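Local coordinates for acyl-coenzyme A oxidase acox-1.2 (Caenorhabditis elegans, PDB 5K3J), which catalyses the FAD-dependent first step of peroxisomal beta-oxidation, desaturating the CoA thioesters of ascaroside pheromones that carry a five-carbon omega side chain, at residues H382-H394 with G428-L442. Numbering follows the deposited sequence.
Sequences HALTSGLKSVVAH and GCTYAGENMVMLLQL. Unlike the reference sequence in segment 428-442: Ala432 (reference Glu). With 6QA (~{S}-[2-[3-[[(2~{R})-4-[[[(2~{R},3~{S},4~{R},5~{R})-5-(6-aminopurin-9-yl)-4-oxidanyl-3-phosphonooxy-oxolan-2-yl]methoxy-oxidanyl-phosphoryl]oxy-oxidanyl-phosphoryl]oxy-3,3-dimethyl-2-oxidanyl-butanoyl]amino]propanoylamino]ethyl] 5-[(2~{R},3~{R},5~{R},6~{S})-6-methyl-3,5-bis(oxidanyl)oxan-2-yl]oxypentanethioate), chain E.
Ser386 and Gly387 pack on Met438 and Leu439 where helices 382-394 and 435-442 run roughly antiparallel, their axes 7.4 Å apart at 144°. Side-chain-free Gly387 leaves room for Leu442, a knob seated among Ala383, Leu384, Ser386 and Gly387, with CD1 3.8 Å from Ala383 CB. Lys389 is bent at chi2 and chi3 (-82° at chi3), which turns its ammonium into the loop before the second helix. There NZ donates to Gly433 O at 2.5 Å, in the carbonyl plane, to Gly428 O at 2.7 Å, and weakly to Tyr431 O; this buried charge thus ties together the turn that carries Ala432. That alanine replaces the reference glutamate, the predicted proton acceptor, and its backbone N donates to O58, the thioester carbonyl oxygen of the bound ascaroside-CoA, at 2.9 Å and nearly straight (170°). Farther along the ligand, the imidazole of His382, poorly ordered, has adenine atom C44 over the rim of one face and Ser386 OG over the centre of the other, while its NE2 donates to Gln441 OE1. Ser390, Val391 and Asn435 border the ATP pocket. Side chains of the pair touch helices 287-315, 343-363 and 520-543, and Arg341 of the second subunit forms a salt bridge with Glu434, the N-cap of helix 435-450.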
loop_
_atom_site.group_PDB
_atom_site.type_symbol
_atom_site.label_atom_id
_atom_site.label_comp_id
_atom_site.label_asym_id
_atom_site.label_seq_id
_atom_site.Cartn_x
_atom_site.Cartn_y
_atom_site.Cartn_z
ATOM N N HIS A 382 12.646 -13.560 -21.309
ATOM C CA HIS A 382 12.794 -12.211 -20.769
ATOM C C HIS A 382 11.479 -11.448 -20.770
ATOM O O HIS A 382 11.100 -10.840 -19.770
ATOM C CB HIS A 382 13.834 -11.419 -21.562
ATOM C CG HIS A 382 13.746 -9.938 -21.349
ATOM N ND1 HIS A 382 14.238 -9.315 -20.224
ATOM C CD2 HIS A 382 13.206 -8.959 -22.115
ATOM C CE1 HIS A 382 14.013 -8.016 -20.306
ATOM N NE2 HIS A 382 13.388 -7.773 -21.444
ATOM N N ALA A 383 10.784 -11.495 -21.901
ATOM C CA ALA A 383 9.554 -10.737 -22.072
ATOM C C ALA A 383 8.402 -11.310 -21.258
ATOM O O ALA A 383 7.589 -10.558 -20.723
ATOM C CB ALA A 383 9.180 -10.679 -23.522
ATOM N N LEU A 384 8.325 -12.636 -21.174
ATOM C CA LEU A 384 7.305 -13.281 -20.356
ATOM C C LEU A 384 7.452 -12.845 -18.901
ATOM O O LEU A 384 6.497 -12.377 -18.280
ATOM C CB LEU A 384 7.390 -14.805 -20.460
ATOM C CG LEU A 384 6.415 -15.540 -19.535
ATOM C CD1 LEU A 384 4.977 -15.113 -19.819
ATOM C CD2 LEU A 384 6.568 -17.051 -19.642
ATOM N N THR A 385 8.668 -12.977 -18.378
ATOM C CA THR A 385 8.970 -12.639 -16.991
ATOM C C THR A 385 8.992 -11.130 -16.770
ATOM O O THR A 385 8.936 -10.660 -15.634
ATOM C CB THR A 385 10.315 -13.230 -16.556
ATOM O OG1 THR A 385 11.329 -12.865 -17.502
ATOM C CG2 THR A 385 10.223 -14.737 -16.494
ATOM N N SER A 386 9.069 -10.376 -17.860
ATOM C CA SER A 386 9.026 -8.921 -17.776
ATOM C C SER A 386 7.667 -8.451 -17.285
ATOM O O SER A 386 7.567 -7.643 -16.360
ATOM C CB SER A 386 9.334 -8.292 -19.131
ATOM O OG SER A 386 10.669 -8.568 -19.516
ATOM N N GLY A 387 6.617 -8.966 -17.914
ATOM C CA GLY A 387 5.265 -8.617 -17.530
ATOM C C GLY A 387 4.794 -9.429 -16.343
ATOM O O GLY A 387 3.983 -8.959 -15.546
ATOM N N LEU A 388 5.302 -10.651 -16.228
ATOM C CA LEU A 388 4.883 -11.552 -15.164
ATOM C C LEU A 388 5.201 -10.976 -13.784
ATOM O O LEU A 388 4.368 -11.037 -12.883
ATOM C CB LEU A 388 5.543 -12.921 -15.323
ATOM C CG LEU A 388 4.861 -14.068 -14.577
ATOM C CD1 LEU A 388 3.419 -14.185 -15.023
ATOM C CD2 LEU A 388 5.596 -15.381 -14.797
ATOM N N LYS A 389 6.391 -10.407 -13.615
ATOM C CA LYS A 389 6.763 -9.834 -12.325
ATOM C C LYS A 389 5.969 -8.561 -12.041
ATOM O O LYS A 389 5.669 -8.254 -10.893
ATOM C CB LYS A 389 8.268 -9.555 -12.274
ATOM C CG LYS A 389 8.741 -8.471 -13.226
ATOM C CD LYS A 389 9.587 -7.429 -12.504
ATOM C CE LYS A 389 8.728 -6.393 -11.789
ATOM N NZ LYS A 389 9.542 -5.420 -11.003
ATOM N N SER A 390 5.619 -7.832 -13.095
ATOM C CA SER A 390 4.892 -6.579 -12.944
ATOM C C SER A 390 3.450 -6.810 -12.497
ATOM O O SER A 390 3.012 -6.259 -11.488
ATOM C CB SER A 390 4.916 -5.789 -14.252
ATOM O OG SER A 390 6.235 -5.379 -14.562
ATOM N N VAL A 391 2.722 -7.628 -13.252
ATOM C CA VAL A 391 1.325 -7.926 -12.938
ATOM C C VAL A 391 1.198 -8.625 -11.588
ATOM O O VAL A 391 0.336 -8.275 -10.778
ATOM C CB VAL A 391 0.675 -8.802 -14.028
ATOM C CG1 VAL A 391 -0.658 -9.362 -13.548
ATOM C CG2 VAL A 391 0.485 -8.000 -15.304
ATOM N N VAL A 392 2.065 -9.604 -11.348
ATOM C CA VAL A 392 2.031 -10.377 -10.115
ATOM C C VAL A 392 2.283 -9.497 -8.894
ATOM O O VAL A 392 1.494 -9.508 -7.956
ATOM C CB VAL A 392 3.055 -11.527 -10.152
ATOM C CG1 VAL A 392 3.370 -11.998 -8.761
ATOM C CG2 VAL A 392 2.528 -12.683 -10.994
ATOM N N ALA A 393 3.368 -8.725 -8.916
ATOM C CA ALA A 393 3.708 -7.852 -7.791
ATOM C C ALA A 393 2.624 -6.807 -7.537
ATOM O O ALA A 393 2.337 -6.460 -6.388
ATOM C CB ALA A 393 5.049 -7.166 -8.029
ATOM N N HIS A 394 2.029 -6.309 -8.617
ATOM C CA HIS A 394 0.981 -5.299 -8.525
ATOM C C HIS A 394 -0.287 -5.874 -7.908
ATOM O O HIS A 394 -0.865 -5.285 -6.996
ATOM C CB HIS A 394 0.683 -4.721 -9.909
ATOM C CG HIS A 394 -0.518 -3.829 -9.950
ATOM N ND1 HIS A 394 -0.567 -2.612 -9.309
ATOM C CD2 HIS A 394 -1.716 -3.979 -10.565
ATOM C CE1 HIS A 394 -1.743 -2.049 -9.523
ATOM N NE2 HIS A 394 -2.459 -2.858 -10.281
ATOM N N GLY A 428 8.691 -5.149 -4.920
ATOM C CA GLY A 428 8.752 -5.938 -6.138
ATOM C C GLY A 428 8.191 -5.225 -7.352
ATOM O O GLY A 428 8.457 -5.607 -8.494
ATOM N N CYS A 429 7.409 -4.182 -7.099
ATOM C CA CYS A 429 6.885 -3.339 -8.159
ATOM C C CYS A 429 7.935 -2.343 -8.643
ATOM O O CYS A 429 7.688 -1.575 -9.575
ATOM C CB CYS A 429 5.646 -2.589 -7.676
ATOM S SG CYS A 429 4.192 -3.620 -7.379
ATOM N N THR A 430 9.104 -2.352 -8.008
ATOM C CA THR A 430 10.141 -1.380 -8.321
ATOM C C THR A 430 11.475 -2.056 -8.623
ATOM O O THR A 430 12.032 -1.871 -9.704
ATOM C CB THR A 430 10.333 -0.372 -7.172
ATOM O OG1 THR A 430 9.154 0.433 -7.034
ATOM C CG2 THR A 430 11.528 0.528 -7.452
ATOM N N TYR A 431 11.989 -2.840 -7.676
ATOM C CA TYR A 431 13.263 -3.522 -7.894
ATOM C C TYR A 431 13.102 -4.545 -9.009
ATOM O O TYR A 431 11.979 -4.892 -9.373
ATOM C CB TYR A 431 13.788 -4.184 -6.602
ATOM C CG TYR A 431 12.953 -5.319 -6.018
ATOM C CD1 TYR A 431 12.708 -6.487 -6.736
ATOM C CD2 TYR A 431 12.461 -5.242 -4.722
ATOM C CE1 TYR A 431 11.965 -7.522 -6.199
ATOM C CE2 TYR A 431 11.715 -6.274 -4.174
ATOM C CZ TYR A 431 11.473 -7.413 -4.915
ATOM O OH TYR A 431 10.733 -8.443 -4.376
ATOM N N ALA A 432 14.225 -5.032 -9.530
ATOM C CA ALA A 432 14.232 -5.993 -10.631
ATOM C C ALA A 432 13.421 -5.485 -11.823
ATOM O O ALA A 432 12.821 -6.266 -12.561
ATOM C CB ALA A 432 13.704 -7.347 -10.164
ATOM N N GLY A 433 13.422 -4.168 -12.010
ATOM C CA GLY A 433 12.733 -3.541 -13.123
ATOM C C GLY A 433 11.479 -2.798 -12.706
ATOM O O GLY A 433 10.553 -3.393 -12.160
ATOM N N GLU A 434 11.453 -1.492 -12.957
ATOM C CA GLU A 434 10.262 -0.684 -12.712
ATOM C C GLU A 434 9.086 -1.259 -13.507
ATOM O O GLU A 434 9.218 -1.531 -14.700
ATOM C CB GLU A 434 10.520 0.781 -13.090
ATOM C CG GLU A 434 9.707 1.801 -12.301
ATOM C CD GLU A 434 8.218 1.714 -12.580
ATOM O OE1 GLU A 434 7.833 1.770 -13.768
ATOM O OE2 GLU A 434 7.435 1.580 -11.614
ATOM N N ASN A 435 7.948 -1.441 -12.837
ATOM C CA ASN A 435 6.799 -2.161 -13.394
ATOM C C ASN A 435 6.305 -1.644 -14.744
ATOM O O ASN A 435 6.037 -2.434 -15.650
ATOM C CB ASN A 435 5.637 -2.151 -12.393
ATOM C CG ASN A 435 5.631 -3.377 -11.499
ATOM O OD1 ASN A 435 4.608 -3.713 -10.904
ATOM N ND2 ASN A 435 6.775 -4.047 -11.394
ATOM N N MET A 436 6.179 -0.326 -14.874
ATOM C CA MET A 436 5.773 0.282 -16.140
ATOM C C MET A 436 6.776 -0.013 -17.249
ATOM O O MET A 436 6.391 -0.342 -18.372
ATOM C CB MET A 436 5.601 1.796 -15.994
ATOM C CG MET A 436 4.359 2.231 -15.238
ATOM S SD MET A 436 2.843 1.473 -15.855
ATOM C CE MET A 436 2.493 0.311 -14.538
ATOM N N VAL A 437 8.060 0.115 -16.925
ATOM C CA VAL A 437 9.141 -0.144 -17.872
ATOM C C VAL A 437 9.165 -1.608 -18.304
ATOM O O VAL A 437 9.430 -1.918 -19.467
ATOM C CB VAL A 437 10.511 0.235 -17.267
ATOM C CG1 VAL A 437 11.643 -0.155 -18.204
ATOM C CG2 VAL A 437 10.559 1.723 -16.958
ATOM N N MET A 438 8.873 -2.501 -17.364
ATOM C CA MET A 438 8.893 -3.937 -17.629
ATOM C C MET A 438 7.674 -4.374 -18.436
ATOM O O MET A 438 7.768 -5.270 -19.275
ATOM C CB MET A 438 8.964 -4.730 -16.321
ATOM C CG MET A 438 10.317 -4.690 -15.630
ATOM S SD MET A 438 11.674 -5.179 -16.711
ATOM C CE MET A 438 12.548 -3.624 -16.855
ATOM N N LEU A 439 6.533 -3.743 -18.170
ATOM C CA LEU A 439 5.320 -3.991 -18.942
ATOM C C LEU A 439 5.528 -3.530 -20.378
ATOM O O LEU A 439 4.989 -4.116 -21.317
ATOM C CB LEU A 439 4.117 -3.276 -18.321
ATOM C CG LEU A 439 3.399 -3.944 -17.146
ATOM C CD1 LEU A 439 2.301 -3.043 -16.608
ATOM C CD2 LEU A 439 2.826 -5.283 -17.576
ATOM N N LEU A 440 6.321 -2.476 -20.531
ATOM C CA LEU A 440 6.647 -1.931 -21.842
ATOM C C LEU A 440 7.658 -2.800 -22.577
ATOM O O LEU A 440 7.715 -2.791 -23.804
ATOM C CB LEU A 440 7.184 -0.504 -21.706
ATOM C CG LEU A 440 6.100 0.560 -21.528
ATOM C CD1 LEU A 440 6.711 1.918 -21.215
ATOM C CD2 LEU A 440 5.242 0.624 -22.783
ATOM N N GLN A 441 8.455 -3.543 -21.818
ATOM C CA GLN A 441 9.438 -4.452 -22.397
ATOM C C GLN A 441 8.757 -5.644 -23.057
ATOM O O GLN A 441 9.162 -6.083 -24.133
ATOM C CB GLN A 441 10.420 -4.929 -21.326
ATOM C CG GLN A 441 11.693 -4.110 -21.241
ATOM C CD GLN A 441 12.674 -4.450 -22.342
ATOM O OE1 GLN A 441 13.489 -5.361 -22.200
ATOM N NE2 GLN A 441 12.612 -3.710 -23.441
ATOM N N LEU A 442 7.723 -6.163 -22.404
ATOM C CA LEU A 442 6.946 -7.269 -22.949
ATOM C C LEU A 442 6.116 -6.806 -24.143
ATOM O O LEU A 442 5.858 -7.572 -25.073
ATOM C CB LEU A 442 6.039 -7.866 -21.871
ATOM C CG LEU A 442 4.898 -8.790 -22.305
ATOM C CD1 LEU A 442 5.423 -10.002 -23.053
ATOM C CD2 LEU A 442 4.100 -9.218 -21.100
HETATM P P26 6QA E . 19.037 -1.433 -22.191
HETATM P P29 6QA E . 18.915 -1.515 -25.205
HETATM P P50 6QA E . 13.620 -4.304 -28.868
HETATM O O01 6QA E . 12.618 -10.402 -3.556
HETATM C C02 6QA E . 13.917 -10.559 -4.169
HETATM C C03 6QA E . 14.623 -9.244 -3.802
HETATM O O04 6QA E . 15.754 -9.062 -4.523
HETATM C C05 6QA E . 15.579 -8.600 -5.825
HETATM C C06 6QA E . 16.340 -7.252 -5.958
HETATM C C07 6QA E . 16.842 -7.142 -7.417
HETATM C C08 6QA E . 18.045 -6.201 -7.452
HETATM C C09 6QA E . 17.802 -5.064 -8.354
HETATM S S10 6QA E . 19.163 -4.798 -9.603
HETATM C C11 6QA E . 18.579 -4.689 -11.318
HETATM C C12 6QA E . 17.110 -4.438 -11.496
HETATM N N13 6QA E . 16.965 -3.360 -12.400
HETATM C C14 6QA E . 16.327 -3.534 -13.689
HETATM C C15 6QA E . 16.168 -2.311 -14.661
HETATM C C16 6QA E . 16.878 -2.685 -16.006
HETATM N N17 6QA E . 16.046 -2.339 -17.174
HETATM C C18 6QA E . 16.727 -2.127 -18.459
HETATM C C19 6QA E . 15.894 -1.771 -19.688
HETATM O O20 6QA E . 14.559 -1.544 -19.295
HETATM C C21 6QA E . 15.929 -2.905 -20.751
HETATM C C22 6QA E . 15.151 -2.269 -21.985
HETATM C C23 6QA E . 15.252 -4.185 -20.160
HETATM C C24 6QA E . 17.317 -3.312 -21.237
HETATM O O25 6QA E . 17.766 -2.499 -22.340
HETATM O O27 6QA E . 18.760 -0.308 -21.182
HETATM O O28 6QA E . 19.278 -0.786 -23.751
HETATM O O30 6QA E . 20.246 -1.880 -25.869
HETATM O O31 6QA E . 17.926 -2.846 -24.928
HETATM C C32 6QA E . 16.697 -2.982 -25.534
HETATM C C33 6QA E . 16.861 -4.058 -26.688
HETATM O O34 6QA E . 17.571 -5.044 -26.293
HETATM C C35 6QA E . 16.659 -6.389 -26.230
HETATM N N36 6QA E . 16.767 -6.967 -24.880
HETATM C C37 6QA E . 16.711 -6.290 -23.729
HETATM N N38 6QA E . 16.854 -7.106 -22.684
HETATM C C39 6QA E . 17.016 -8.371 -23.169
HETATM C C40 6QA E . 16.970 -8.289 -24.561
HETATM N N41 6QA E . 17.114 -9.424 -25.298
HETATM C C42 6QA E . 17.289 -10.597 -24.688
HETATM N N43 6QA E . 17.344 -10.714 -23.346
HETATM C C44 6QA E . 17.216 -9.644 -22.561
HETATM N N45 6QA E . 17.276 -9.772 -21.101
HETATM C C46 6QA E . 15.441 -6.062 -26.538
HETATM O O47 6QA E . 14.928 -6.938 -27.641
HETATM C C48 6QA E . 15.463 -4.613 -27.016
HETATM O O49 6QA E . 15.220 -4.516 -28.380
HETATM O O51 6QA E . 13.490 -2.964 -29.530
HETATM O O52 6QA E . 12.686 -4.381 -27.649
HETATM O O53 6QA E . 13.236 -5.408 -29.814
HETATM O O54 6QA E . 18.170 -0.534 -26.076
HETATM O O55 6QA E . 20.291 -2.178 -21.773
HETATM O O56 6QA E . 17.917 -2.216 -18.529
HETATM O O57 6QA E . 15.919 -4.591 -14.040
HETATM O O58 6QA E . 16.779 -4.408 -8.195
HETATM O O59 6QA E . 14.996 -9.222 -2.398
HETATM C C60 6QA E . 15.820 -10.334 -2.031
HETATM C C61 6QA E . 16.154 -10.063 -0.582
HETATM C C62 6QA E . 15.085 -11.675 -2.296
HETATM C C63 6QA E . 14.598 -11.774 -3.679
HETATM O O64 6QA E . 16.018 -12.787 -2.058
#